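Local coordinates for peptide ABC transporter, peptide-binding protein (Thermus thermophilus, PDB 2D5W) that binds oligopeptides and probably hands them to an ABC transporter for uptake across the membrane, at residues Ser477-Lys482 and Glu536-Glu541; Val445-Glu450 and Phe464-Val469. One frame throughout, in Å; residues are numbered along the deposited sequence.

Contact 1: residues Ser477-Lys482 and Glu536-Glu541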
ATOM      1  N   SER A 477      -3.478   9.678   8.029  1.00 10.64           N
ATOM      2  CA  SER A 477      -2.076   9.639   8.442  1.00 11.68           C
ATOM      3  C   SER A 477      -1.070   9.904   7.323  1.00 10.33           C
ATOM      4  O   SER A 477       0.069  10.269   7.597  1.00 11.83           O
ATOM      5  CB  SER A 477      -1.752   8.309   9.135  1.00 14.43           C
ATOM      6  OG  SER A 477      -1.902   7.212   8.260  1.00 15.75           O
ATOM      7  N   LEU A 478      -1.477   9.721   6.071  1.00 10.13           N
ATOM      8  CA  LEU A 478      -0.580  10.003   4.950  1.00  9.90           C
ATOM      9  C   LEU A 478      -0.204  11.481   4.947  1.00  9.61           C
ATOM     10  O   LEU A 478       0.823  11.870   4.388  1.00  9.84           O
ATOM     11  CB  LEU A 478      -1.254   9.678   3.612  1.00 10.67           C
ATOM     12  CG  LEU A 478      -1.366   8.211   3.192  1.00 10.87           C
ATOM     13  CD1 LEU A 478      -2.116   8.121   1.872  1.00 12.88           C
ATOM     14  CD2 LEU A 478       0.026   7.608   3.052  1.00 12.47           C
ATOM     15  N   PHE A 479      -1.039  12.302   5.576  1.00  8.64           N
ATOM     16  CA  PHE A 479      -0.803  13.736   5.597  1.00  9.60           C
ATOM     17  C   PHE A 479      -0.749  14.390   6.963  1.00 10.60           C
ATOM     18  O   PHE A 479      -0.761  15.613   7.067  1.00 11.09           O
ATOM     19  CB  PHE A 479      -1.832  14.422   4.699  1.00 10.50           C
ATOM     20  CG  PHE A 479      -1.729  13.989   3.271  1.00  9.61           C
ATOM     21  CD1 PHE A 479      -2.615  13.063   2.734  1.00 10.40           C
ATOM     22  CD2 PHE A 479      -0.671  14.434   2.487  1.00 10.03           C
ATOM     23  CE1 PHE A 479      -2.441  12.583   1.440  1.00 10.35           C
ATOM     24  CE2 PHE A 479      -0.490  13.961   1.195  1.00  9.82           C
ATOM     25  CZ  PHE A 479      -1.376  13.032   0.672  1.00 10.05           C
ATOM     26  N   GLN A 480      -0.675  13.586   8.015  1.00 10.05           N
ATOM     27  CA  GLN A 480      -0.576  14.141   9.357  1.00 10.65           C
ATOM     28  C   GLN A 480       0.882  14.387   9.685  1.00 10.17           C
ATOM     29  O   GLN A 480       1.761  13.630   9.266  1.00 11.07           O
ATOM     30  CB  GLN A 480      -1.095  13.164  10.408  1.00 11.64           C
ATOM     31  CG  GLN A 480      -2.571  12.903  10.406  1.00 12.10           C
ATOM     32  CD  GLN A 480      -2.944  11.894  11.467  1.00 11.97           C
ATOM     33  OE1 GLN A 480      -2.306  10.849  11.585  1.00 13.88           O
ATOM     34  NE2 GLN A 480      -3.978  12.195  12.242  1.00 13.86           N
ATOM     35  N   TYR A 481       1.151  15.451  10.429  1.00 10.50           N
ATOM     36  CA  TYR A 481       2.511  15.697  10.868  1.00 10.66           C
ATOM     37  C   TYR A 481       2.613  14.886  12.158  1.00 11.22           C
ATOM     38  O   TYR A 481       3.577  14.154  12.379  1.00 11.29           O
ATOM     39  CB  TYR A 481       2.741  17.177  11.166  1.00 12.67           C
ATOM     40  CG  TYR A 481       3.978  17.414  12.003  1.00 16.15           C
ATOM     41  CD1 TYR A 481       5.254  17.190  11.485  1.00 19.47           C
ATOM     42  CD2 TYR A 481       3.867  17.815  13.334  1.00 18.37           C
ATOM     43  CE1 TYR A 481       6.392  17.360  12.279  1.00 20.96           C
ATOM     44  CE2 TYR A 481       4.992  17.987  14.132  1.00 21.28           C
ATOM     45  CZ  TYR A 481       6.250  17.757  13.601  1.00 20.66           C
ATOM     46  OH  TYR A 481       7.364  17.929  14.389  1.00 24.78           O
ATOM     47  N   LYS A 482       1.587  15.003  12.994  1.00 11.72           N
ATOM     48  CA  LYS A 482       1.545  14.286  14.259  1.00 12.71           C
ATOM     49  C   LYS A 482       0.120  13.897  14.627  1.00 13.22           C
ATOM     50  O   LYS A 482      -0.820  14.659  14.397  1.00 14.34           O
ATOM     51  CB  LYS A 482       2.125  15.165  15.371  1.00 15.71           C
ATOM     52  CG  LYS A 482       2.084  14.539  16.761  1.00 19.07           C
ATOM     53  CD  LYS A 482       2.484  15.543  17.835  1.00 22.59           C
ATOM     54  CE  LYS A 482       3.885  16.088  17.604  1.00 24.75           C
ATOM     55  NZ  LYS A 482       4.258  17.100  18.631  1.00 26.06           N
ATOM     56  N   GLU A 536     -11.076  19.708   2.915  1.00 10.33           N
ATOM     57  CA  GLU A 536     -11.178  21.073   2.401  1.00 10.83           C
ATOM     58  C   GLU A 536      -9.832  21.776   2.594  1.00 10.60           C
ATOM     59  O   GLU A 536      -9.336  22.449   1.689  1.00 11.04           O
ATOM     60  CB  GLU A 536     -12.277  21.847   3.138  1.00 12.08           C
ATOM     61  CG  GLU A 536     -13.702  21.429   2.791  1.00 15.99           C
ATOM     62  CD  GLU A 536     -14.212  22.051   1.498  1.00 17.90           C
ATOM     63  OE1 GLU A 536     -15.359  21.748   1.106  1.00 20.71           O
ATOM     64  OE2 GLU A 536     -13.479  22.848   0.874  1.00 20.88           O
ATOM     65  N   ILE A 537      -9.246  21.618   3.776  1.00 10.92           N
ATOM     66  CA  ILE A 537      -7.954  22.225   4.071  1.00 11.47           C
ATOM     67  C   ILE A 537      -6.883  21.613   3.170  1.00 11.29           C
ATOM     68  O   ILE A 537      -6.054  22.318   2.597  1.00 11.56           O
ATOM     69  CB  ILE A 537      -7.568  22.002   5.548  1.00 12.35           C
ATOM     70  CG1 ILE A 537      -8.519  22.791   6.451  1.00 12.86           C
ATOM     71  CG2 ILE A 537      -6.124  22.420   5.786  1.00 12.70           C
ATOM     72  CD1 ILE A 537      -8.377  22.470   7.922  1.00 15.86           C
ATOM     73  N   TRP A 538      -6.917  20.290   3.043  1.00 10.04           N
ATOM     74  CA  TRP A 538      -5.968  19.555   2.217  1.00  9.09           C
ATOM     75  C   TRP A 538      -5.966  20.092   0.783  1.00  9.31           C
ATOM     76  O   TRP A 538      -4.908  20.328   0.197  1.00 10.41           O
ATOM     77  CB  TRP A 538      -6.346  18.068   2.218  1.00  9.20           C
ATOM     78  CG  TRP A 538      -5.371  17.156   1.522  1.00  8.80           C
ATOM     79  CD1 TRP A 538      -4.380  16.417   2.103  1.00  9.18           C
ATOM     80  CD2 TRP A 538      -5.301  16.888   0.117  1.00  9.13           C
ATOM     81  NE1 TRP A 538      -3.697  15.701   1.147  1.00  9.59           N
ATOM     82  CE2 TRP A 538      -4.242  15.974  -0.082  1.00  8.99           C
ATOM     83  CE3 TRP A 538      -6.032  17.330  -0.997  1.00  9.40           C
ATOM     84  CZ2 TRP A 538      -3.892  15.494  -1.350  1.00  9.46           C
ATOM     85  CZ3 TRP A 538      -5.684  16.853  -2.256  1.00 10.11           C
ATOM     86  CH2 TRP A 538      -4.623  15.945  -2.422  1.00 10.62           C
ATOM     87  N   ALA A 539      -7.157  20.295   0.224  1.00  9.96           N
ATOM     88  CA  ALA A 539      -7.278  20.781  -1.146  1.00 10.42           C
ATOM     89  C   ALA A 539      -6.741  22.197  -1.332  1.00  9.91           C
ATOM     90  O   ALA A 539      -6.234  22.533  -2.401  1.00 10.45           O
ATOM     91  CB  ALA A 539      -8.728  20.704  -1.607  1.00 10.99           C
ATOM     92  N   GLU A 540      -6.850  23.033  -0.307  1.00 10.39           N
ATOM     93  CA  GLU A 540      -6.335  24.391  -0.426  1.00 11.46           C
ATOM     94  C   GLU A 540      -4.811  24.396  -0.434  1.00 12.03           C
ATOM     95  O   GLU A 540      -4.190  25.188  -1.144  1.00 13.01           O
ATOM     96  CB  GLU A 540      -6.836  25.265   0.727  1.00 13.49           C
ATOM     97  CG  GLU A 540      -6.143  26.627   0.807  1.00 16.52           C
ATOM     98  CD  GLU A 540      -6.270  27.444  -0.475  1.00 18.25           C
ATOM     99  OE1 GLU A 540      -5.451  28.366  -0.676  1.00 19.64           O
ATOM    100  OE2 GLU A 540      -7.187  27.176  -1.278  1.00 19.65           O
ATOM    101  N   GLU A 541      -4.213  23.495   0.342  1.00 11.45           N
ATOM    102  CA  GLU A 541      -2.761  23.419   0.472  1.00 11.43           C
ATOM    103  C   GLU A 541      -2.037  22.508  -0.524  1.00 10.55           C
ATOM    104  O   GLU A 541      -0.841  22.685  -0.768  1.00 10.96           O
ATOM    105  CB  GLU A 541      -2.419  22.984   1.898  1.00 12.87           C
ATOM    106  CG  GLU A 541      -3.054  23.855   2.974  1.00 17.07           C
ATOM    107  CD  GLU A 541      -2.101  24.897   3.518  1.00 22.45           C
ATOM    108  OE1 GLU A 541      -1.508  25.647   2.716  1.00 20.09           O
ATOM    109  OE2 GLU A 541      -1.946  24.966   4.755  1.00 25.64           O
TER
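Phe479 and Trp538 make a T-shaped aromatic pair, the phenyl ring offering its face and the indole its edge. The pair joins the loop after strand 463-469 to helix 524-541, in the periplasmic-binding-protein fold of the family 5 solute-binding proteins. The planes stand at 76° to each other, and the centre of the phenyl ring lies 4.3 Å from that of the five-membered ring. What leads is the pyrrole corner: NE1 of Trp538 sits 3.1 Å above the plane of the Phe479 ring, over its centre, and all six ring carbons of Phe479 lie at similar distances from it. An N-H placed like this would be directed at the pi cloud, which probably gives the contact a polar component beyond plain packing. CG anti to the backbone N (chi1 -174°) carries the indole out from the helix toward the loop, and the turn about chi2 (97°) puts NE1 in front, ahead of the benzene ring. Both side chains leave their backbones toward each other and bridge the 8.5 Å between the CA atoms of Phe479 and Trp538. Trp355 joins the cluster, edge-to-face with Phe479 and also meeting Trp538, while Pro546 of strand 544-557 packs on the indole. A leucine in place of Phe479 has no flat pi face to set under NE1, and the indole N-H would probably lose its acceptor there and the ring be freer to tilt. At the margins, CD1 of Trp538 lies 3.8 Å from CG of Phe479, and CZ2 of Trp538 approaches CZ of Phe479 to 4.1 Å.

Contact 2: residues Val445-Glu450 and Phe464-Val469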
ATOM      1  N   VAL A 445      12.810  -0.592  -6.569  1.00  8.64           N
ATOM      2  CA  VAL A 445      13.792   0.423  -6.205  1.00  9.67           C
ATOM      3  C   VAL A 445      13.132   1.655  -5.582  1.00  9.83           C
ATOM      4  O   VAL A 445      13.463   2.043  -4.463  1.00 10.43           O
ATOM      5  CB  VAL A 445      14.617   0.880  -7.436  1.00 10.01           C
ATOM      6  CG1 VAL A 445      15.504   2.064  -7.063  1.00 12.39           C
ATOM      7  CG2 VAL A 445      15.480  -0.268  -7.938  1.00 13.11           C
ATOM      8  N   VAL A 446      12.176   2.254  -6.287  1.00  9.39           N
ATOM      9  CA  VAL A 446      11.547   3.472  -5.784  1.00  9.64           C
ATOM     10  C   VAL A 446      10.663   3.309  -4.557  1.00  9.36           C
ATOM     11  O   VAL A 446      10.459   4.266  -3.809  1.00 10.45           O
ATOM     12  CB  VAL A 446      10.741   4.206  -6.894  1.00  9.92           C
ATOM     13  CG1 VAL A 446      11.658   4.539  -8.061  1.00 10.53           C
ATOM     14  CG2 VAL A 446       9.559   3.362  -7.355  1.00 10.10           C
ATOM     15  N   PHE A 447      10.149   2.105  -4.330  1.00  8.57           N
ATOM     16  CA  PHE A 447       9.286   1.876  -3.179  1.00  9.58           C
ATOM     17  C   PHE A 447      10.018   1.259  -1.988  1.00  9.24           C
ATOM     18  O   PHE A 447       9.397   0.915  -0.984  1.00 10.68           O
ATOM     19  CB  PHE A 447       8.080   1.023  -3.586  1.00  8.28           C
ATOM     20  CG  PHE A 447       7.177   1.692  -4.596  1.00  8.33           C
ATOM     21  CD1 PHE A 447       6.560   0.938  -5.586  1.00  9.10           C
ATOM     22  CD2 PHE A 447       6.946   3.070  -4.564  1.00  9.33           C
ATOM     23  CE1 PHE A 447       5.730   1.534  -6.532  1.00  9.43           C
ATOM     24  CE2 PHE A 447       6.111   3.678  -5.511  1.00  8.88           C
ATOM     25  CZ  PHE A 447       5.505   2.904  -6.493  1.00  8.28           C
ATOM     26  N   ALA A 448      11.335   1.106  -2.105  1.00  9.93           N
ATOM     27  CA  ALA A 448      12.137   0.591  -0.997  1.00  9.73           C
ATOM     28  C   ALA A 448      12.298   1.769  -0.034  1.00  9.17           C
ATOM     29  O   ALA A 448      12.391   2.928  -0.468  1.00  9.59           O
ATOM     30  CB  ALA A 448      13.496   0.120  -1.494  1.00 11.93           C
ATOM     31  N   ASP A 449      12.334   1.477   1.263  1.00  9.17           N
ATOM     32  CA  ASP A 449      12.450   2.518   2.277  1.00  9.08           C
ATOM     33  C   ASP A 449      13.527   3.563   2.022  1.00  9.02           C
ATOM     34  O   ASP A 449      13.279   4.763   2.176  1.00  9.62           O
ATOM     35  CB  ASP A 449      12.655   1.900   3.678  1.00 10.10           C
ATOM     36  CG  ASP A 449      13.935   1.063   3.801  1.00 11.15           C
ATOM     37  OD1 ASP A 449      14.304   0.757   4.960  1.00 12.75           O
ATOM     38  OD2 ASP A 449      14.565   0.697   2.786  1.00 11.51           O
ATOM     39  N   GLU A 450      14.711   3.116   1.613  1.00  9.41           N
ATOM     40  CA  GLU A 450      15.823   4.022   1.386  1.00 10.79           C
ATOM     41  C   GLU A 450      15.600   5.037   0.281  1.00 10.62           C
ATOM     42  O   GLU A 450      16.411   5.943   0.095  1.00 11.42           O
ATOM     43  CB  GLU A 450      17.111   3.231   1.151  1.00 13.07           C
ATOM     44  CG  GLU A 450      17.472   2.355   2.342  1.00 19.73           C
ATOM     45  CD  GLU A 450      18.948   2.024   2.415  1.00 23.04           C
ATOM     46  OE1 GLU A 450      19.499   1.521   1.415  1.00 27.19           O
ATOM     47  OE2 GLU A 450      19.554   2.264   3.483  1.00 26.34           O
ATOM     48  N   PHE A 464       7.015  12.901  -7.450  1.00  8.66           N
ATOM     49  CA  PHE A 464       7.109  11.445  -7.397  1.00  8.07           C
ATOM     50  C   PHE A 464       5.689  10.921  -7.611  1.00  7.51           C
ATOM     51  O   PHE A 464       4.832  11.039  -6.731  1.00  8.11           O
ATOM     52  CB  PHE A 464       7.662  11.028  -6.026  1.00  9.18           C
ATOM     53  CG  PHE A 464       7.916   9.543  -5.861  1.00  8.69           C
ATOM     54  CD1 PHE A 464       8.370   9.059  -4.637  1.00 11.18           C
ATOM     55  CD2 PHE A 464       7.699   8.634  -6.895  1.00  9.08           C
ATOM     56  CE1 PHE A 464       8.605   7.702  -4.440  1.00 11.00           C
ATOM     57  CE2 PHE A 464       7.933   7.267  -6.704  1.00  9.88           C
ATOM     58  CZ  PHE A 464       8.384   6.805  -5.475  1.00 10.60           C
ATOM     59  N   GLU A 465       5.433  10.371  -8.795  1.00  7.99           N
ATOM     60  CA  GLU A 465       4.109   9.855  -9.116  1.00  8.24           C
ATOM     61  C   GLU A 465       3.960   8.360  -8.909  1.00  8.06           C
ATOM     62  O   GLU A 465       4.783   7.566  -9.365  1.00  8.21           O
ATOM     63  CB  GLU A 465       3.716  10.152 -10.569  1.00  9.00           C
ATOM     64  CG  GLU A 465       2.324   9.587 -10.897  1.00 10.14           C
ATOM     65  CD  GLU A 465       1.853   9.834 -12.321  1.00  9.24           C
ATOM     66  OE1 GLU A 465       2.406  10.719 -13.007  1.00 10.73           O
ATOM     67  OE2 GLU A 465       0.902   9.141 -12.750  1.00  9.53           O
ATOM     68  N   PHE A 466       2.892   7.990  -8.217  1.00  7.65           N
ATOM     69  CA  PHE A 466       2.557   6.594  -7.985  1.00  7.72           C
ATOM     70  C   PHE A 466       1.151   6.577  -7.405  1.00  7.79           C
ATOM     71  O   PHE A 466       0.469   7.608  -7.385  1.00  8.50           O
ATOM     72  CB  PHE A 466       3.581   5.905  -7.056  1.00  8.52           C
ATOM     73  CG  PHE A 466       3.619   6.442  -5.648  1.00  7.77           C
ATOM     74  CD1 PHE A 466       2.928   5.802  -4.621  1.00  8.37           C
ATOM     75  CD2 PHE A 466       4.369   7.575  -5.341  1.00  8.09           C
ATOM     76  CE1 PHE A 466       2.986   6.280  -3.311  1.00  8.82           C
ATOM     77  CE2 PHE A 466       4.432   8.064  -4.032  1.00  9.18           C
ATOM     78  CZ  PHE A 466       3.738   7.413  -3.017  1.00  8.51           C
ATOM     79  N   ALA A 467       0.693   5.413  -6.968  1.00  7.70           N
ATOM     80  CA  ALA A 467      -0.636   5.314  -6.394  1.00  7.46           C
ATOM     81  C   ALA A 467      -0.604   4.677  -5.021  1.00  8.15           C
ATOM     82  O   ALA A 467       0.169   3.752  -4.769  1.00  9.32           O
ATOM     83  CB  ALA A 467      -1.547   4.494  -7.306  1.00  9.87           C
ATOM     84  N   TRP A 468      -1.427   5.203  -4.119  1.00  7.75           N
ATOM     85  CA  TRP A 468      -1.569   4.619  -2.794  1.00  7.46           C
ATOM     86  C   TRP A 468      -2.805   3.733  -2.876  1.00  8.21           C
ATOM     87  O   TRP A 468      -3.838   4.156  -3.401  1.00  8.86           O
ATOM     88  CB  TRP A 468      -1.838   5.671  -1.715  1.00  8.80           C
ATOM     89  CG  TRP A 468      -0.668   6.480  -1.286  1.00  8.66           C
ATOM     90  CD1 TRP A 468      -0.519   7.825  -1.428  1.00  9.20           C
ATOM     91  CD2 TRP A 468       0.498   6.017  -0.594  1.00  8.72           C
ATOM     92  NE1 TRP A 468       0.663   8.235  -0.868  1.00  8.91           N
ATOM     93  CE2 TRP A 468       1.310   7.145  -0.348  1.00  9.06           C
ATOM     94  CE3 TRP A 468       0.937   4.758  -0.154  1.00 11.08           C
ATOM     95  CZ2 TRP A 468       2.536   7.058   0.318  1.00 10.40           C
ATOM     96  CZ3 TRP A 468       2.160   4.672   0.511  1.00 12.25           C
ATOM     97  CH2 TRP A 468       2.943   5.817   0.739  1.00 11.45           C
ATOM     98  N   VAL A 469      -2.689   2.511  -2.374  1.00  8.23           N
ATOM     99  CA  VAL A 469      -3.810   1.579  -2.324  1.00  9.30           C
ATOM    100  C   VAL A 469      -4.174   1.560  -0.844  1.00  9.02           C
ATOM    101  O   VAL A 469      -3.346   1.211  -0.000  1.00  9.49           O
ATOM    102  CB  VAL A 469      -3.404   0.159  -2.758  1.00  9.12           C
ATOM    103  CG1 VAL A 469      -4.617  -0.764  -2.711  1.00 11.55           C
ATOM    104  CG2 VAL A 469      -2.810   0.193  -4.153  1.00 11.23           C
TER
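Phe447 meets segment 464-469 of strand 463-469 edge-on: its CZ lies 3.6 Å from CB of Phe466, with that methylene near the plane of the Phe447 ring. The two rings form an offset edge-to-face pair, planes at 64° and centroids 5.5 Å apart, the edge of Phe447 turned to the face of Phe466. Phe466 has CG between its backbone N and carbonyl carbon (chi1 65°), which stands its ring off the strand, with CD2 over the centre of the Phe464 ring, 3.7 Å above the plane. Next to it, CZ of Phe464 touches CB of Val446 at 3.8 Å, and the same atom, at the edge of the ring, lies 3.7 Å from the carbonyl O of Val446. Ile452 packs against Phe447, Phe464 and Phe466 and completes this close-fitting apolar core. The far side is looser. Val445 and Glu450 are exposed and lie well off the strand, and the buried Asp449 is held by a salt bridge to Arg190. Phe447 and Phe466 also pack on the bound peptide, while Trp468 and Val469 pair with it in an antiparallel beta ladder: an aromatic-lined peptide cleft whose backbone-pairing strand is typical of oligopeptide-binding proteins.

From the N terminus, contact 2 comes first: 445-450 and 464-469 close a short loop, 14 residues apart at their nearest ends, bringing the turn between helices 443-446 and 449-452 against strand 463-469. Contact 1 opens only after that loop is shut. Its segments, 477-482 and 536-541, lie 54 residues apart at their nearest ends and close a larger excursion of helix and loop, without strand, that includes helix 509-518. The two therefore stand in series, neither enclosing nor crossing the other. Their centres are 19 Å apart, yet they touch: CD2 of Leu478 packs 3.7 Å from CE2 of Trp468, joining the peptide-binding strand to the loop that reaches helix 524-541.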